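Local coordinates for protein stress response kinase A (Escherichia coli, PDB 1ZYL) that phosphorylates itself and other proteins on serine and threonine, using ATP, and probably suppresses the effects of stress linked to reactive oxygen species, at residues Glu191-Leu196 / Asn223-Gln228. Numbering follows the deposited sequence.
Sequences EDFTVL and NGPAVQ
The phenyl ring of F193 lies against P225, with the CD2–CE2 side of the ring carrying the contact. P225 CB sits over one ring face, 3.4 Å from F193 CE2, and P225 CD meets the same corner, 3.6 Å from F193 CE2, with CZ a little farther off. The two rings cross obliquely and do not stack in parallel. F193 takes the crowded rotamer, CG between the backbone N and the carbonyl carbon (chi1 64°), and its CB is directed at the 223-228 segment. Replacing F193 with an alanine would remove the whole ring and would probably lose the apolar contact with P225 CB and CD. Beyond the phenylalanine the two segments pair through one antiparallel bridge, in the two-stranded sheet of 196-197 and 223-224 within the phosphotransferase (APH-type) kinase fold. L196 and G224 form its hydrogen-bonded pair: L196 N donates to G224 O at 3.2 Å, and G224 N returns a bond to L196 O at 3.1 Å, each donor lying in the plane of the carbonyl it meets. CA-H···O contacts from V195 to G224 O and from N223 to L196 O add to these bonds. The L196 side chain, also in the crowded rotamer (chi1 61°), brings CD2 to 3.3 Å from G224 O and 3.8 Å from A226 N. H133 of helix 119-136 touches both L196 and A226. The N223 side chain passes beside L196 O, its CG anti to the carbonyl carbon, and its OD1 accepts a hydrogen bond from the backbone N of F141.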
ATOM      1  N   GLU A 191      20.165  -6.689  -2.209  1.00 44.76           N
ATOM      2  CA  GLU A 191      19.387  -7.920  -2.337  1.00 46.82           C
ATOM      3  C   GLU A 191      19.895  -8.831  -1.233  1.00 46.43           C
ATOM      4  O   GLU A 191      19.791 -10.057  -1.294  1.00 48.18           O
ATOM      5  CB  GLU A 191      19.624  -8.567  -3.703  1.00 49.28           C
ATOM      6  CG  GLU A 191      18.409  -8.573  -4.623  1.00 51.29           C
ATOM      7  CD  GLU A 191      17.920  -7.180  -4.978  1.00 52.77           C
ATOM      8  OE1 GLU A 191      17.477  -6.452  -4.065  1.00 53.22           O
ATOM      9  OE2 GLU A 191      17.977  -6.816  -6.173  1.00 53.24           O
ATOM     10  N   ASP A 192      20.445  -8.185  -0.215  1.00 45.20           N
ATOM     11  CA  ASP A 192      21.023  -8.842   0.939  1.00 44.31           C
ATOM     12  C   ASP A 192      20.022  -8.995   2.101  1.00 42.13           C
ATOM     13  O   ASP A 192      20.406  -9.009   3.272  1.00 42.65           O
ATOM     14  CB  ASP A 192      22.239  -8.021   1.373  1.00 46.14           C
ATOM     15  CG  ASP A 192      23.050  -8.701   2.435  1.00 50.70           C
ATOM     16  OD1 ASP A 192      23.328  -9.915   2.290  1.00 53.99           O
ATOM     17  OD2 ASP A 192      23.422  -8.016   3.413  1.00 53.33           O
ATOM     18  N   PHE A 193      18.737  -9.107   1.787  1.00 37.77           N
ATOM     19  CA  PHE A 193      17.746  -9.250   2.838  1.00 34.11           C
ATOM     20  C   PHE A 193      16.760 -10.359   2.541  1.00 32.86           C
ATOM     21  O   PHE A 193      16.766 -10.932   1.455  1.00 32.45           O
ATOM     22  CB  PHE A 193      16.986  -7.940   3.054  1.00 33.46           C
ATOM     23  CG  PHE A 193      16.156  -7.502   1.871  1.00 33.00           C
ATOM     24  CD1 PHE A 193      16.650  -6.576   0.959  1.00 32.31           C
ATOM     25  CD2 PHE A 193      14.860  -7.990   1.690  1.00 33.26           C
ATOM     26  CE1 PHE A 193      15.866  -6.137  -0.111  1.00 32.35           C
ATOM     27  CE2 PHE A 193      14.069  -7.557   0.621  1.00 32.38           C
ATOM     28  CZ  PHE A 193      14.576  -6.628  -0.278  1.00 33.06           C
ATOM     29  N   THR A 194      15.911 -10.652   3.516  1.00 31.07           N
ATOM     30  CA  THR A 194      14.911 -11.696   3.374  1.00 30.92           C
ATOM     31  C   THR A 194      13.653 -11.123   2.734  1.00 30.15           C
ATOM     32  O   THR A 194      13.239 -10.005   3.050  1.00 31.09           O
ATOM     33  CB  THR A 194      14.542 -12.309   4.751  1.00 31.95           C
ATOM     34  OG1 THR A 194      15.709 -12.901   5.343  1.00 32.40           O
ATOM     35  CG2 THR A 194      13.453 -13.375   4.591  1.00 31.07           C
ATOM     36  N   VAL A 195      13.048 -11.892   1.832  1.00 28.12           N
ATOM     37  CA  VAL A 195      11.842 -11.452   1.149  1.00 25.47           C
ATOM     38  C   VAL A 195      10.674 -12.329   1.567  1.00 26.35           C
ATOM     39  O   VAL A 195      10.833 -13.539   1.753  1.00 28.09           O
ATOM     40  CB  VAL A 195      12.005 -11.517  -0.402  1.00 23.69           C
ATOM     41  CG1 VAL A 195      13.450 -11.283  -0.784  1.00 20.90           C
ATOM     42  CG2 VAL A 195      11.519 -12.843  -0.941  1.00 23.39           C
ATOM     43  N   LEU A 196       9.503 -11.719   1.717  1.00 23.89           N
ATOM     44  CA  LEU A 196       8.310 -12.459   2.102  1.00 23.19           C
ATOM     45  C   LEU A 196       7.071 -11.693   1.678  1.00 22.20           C
ATOM     46  O   LEU A 196       7.159 -10.538   1.277  1.00 22.03           O
ATOM     47  CB  LEU A 196       8.269 -12.667   3.615  1.00 21.68           C
ATOM     48  CG  LEU A 196       8.240 -11.339   4.373  1.00 20.76           C
ATOM     49  CD1 LEU A 196       7.697 -11.519   5.792  1.00 17.16           C
ATOM     50  CD2 LEU A 196       9.641 -10.758   4.365  1.00 19.22           C
ATOM     51  N   ASN A 223       5.983  -8.627  -2.580  1.00 19.39           N
ATOM     52  CA  ASN A 223       7.074  -9.354  -1.934  1.00 20.92           C
ATOM     53  C   ASN A 223       8.125  -8.289  -1.603  1.00 21.48           C
ATOM     54  O   ASN A 223       8.529  -7.508  -2.470  1.00 21.29           O
ATOM     55  CB  ASN A 223       7.705 -10.406  -2.860  1.00 22.90           C
ATOM     56  CG  ASN A 223       6.767 -11.571  -3.179  1.00 25.21           C
ATOM     57  OD1 ASN A 223       6.030 -12.054  -2.315  1.00 25.16           O
ATOM     58  ND2 ASN A 223       6.813 -12.042  -4.427  1.00 24.64           N
ATOM     59  N   GLY A 224       8.558  -8.238  -0.351  1.00 21.10           N
ATOM     60  CA  GLY A 224       9.557  -7.255   0.024  1.00 21.52           C
ATOM     61  C   GLY A 224      10.172  -7.531   1.379  1.00 22.45           C
ATOM     62  O   GLY A 224      10.002  -8.615   1.936  1.00 24.83           O
ATOM     63  N   PRO A 225      10.905  -6.562   1.939  1.00 21.77           N
ATOM     64  CA  PRO A 225      11.546  -6.713   3.247  1.00 20.58           C
ATOM     65  C   PRO A 225      10.576  -6.391   4.374  1.00 21.20           C
ATOM     66  O   PRO A 225       9.827  -5.407   4.307  1.00 19.63           O
ATOM     67  CB  PRO A 225      12.695  -5.723   3.172  1.00 19.48           C
ATOM     68  CG  PRO A 225      12.089  -4.614   2.412  1.00 20.95           C
ATOM     69  CD  PRO A 225      11.320  -5.304   1.298  1.00 20.83           C
ATOM     70  N   ALA A 226      10.601  -7.221   5.413  1.00 22.52           N
ATOM     71  CA  ALA A 226       9.726  -7.054   6.564  1.00 20.75           C
ATOM     72  C   ALA A 226       9.586  -5.592   6.976  1.00 21.09           C
ATOM     73  O   ALA A 226       8.478  -5.140   7.274  1.00 22.84           O
ATOM     74  CB  ALA A 226      10.232  -7.889   7.725  1.00 19.93           C
ATOM     75  N   VAL A 227      10.692  -4.850   6.983  1.00 19.56           N
ATOM     76  CA  VAL A 227      10.649  -3.436   7.357  1.00 20.03           C
ATOM     77  C   VAL A 227       9.556  -2.631   6.669  1.00 19.88           C
ATOM     78  O   VAL A 227       9.041  -1.671   7.249  1.00 19.61           O
ATOM     79  CB  VAL A 227      11.964  -2.706   7.068  1.00 19.23           C
ATOM     80  CG1 VAL A 227      12.738  -2.537   8.341  1.00 21.56           C
ATOM     81  CG2 VAL A 227      12.771  -3.462   6.048  1.00 21.46           C
ATOM     82  N   GLN A 228       9.213  -3.019   5.439  1.00 19.58           N
ATOM     83  CA  GLN A 228       8.192  -2.321   4.661  1.00 19.84           C
ATOM     84  C   GLN A 228       6.903  -2.108   5.435  1.00 21.85           C
ATOM     85  O   GLN A 228       6.284  -1.056   5.325  1.00 23.73           O
ATOM     86  CB  GLN A 228       7.862  -3.096   3.389  1.00 17.06           C
ATOM     87  CG  GLN A 228       7.968  -2.285   2.118  1.00 15.82           C
ATOM     88  CD  GLN A 228       7.205  -0.980   2.173  1.00 15.92           C
ATOM     89  OE1 GLN A 228       5.979  -0.948   2.056  1.00 12.91           O
ATOM     90  NE2 GLN A 228       7.935   0.112   2.354  1.00 15.33           N
TER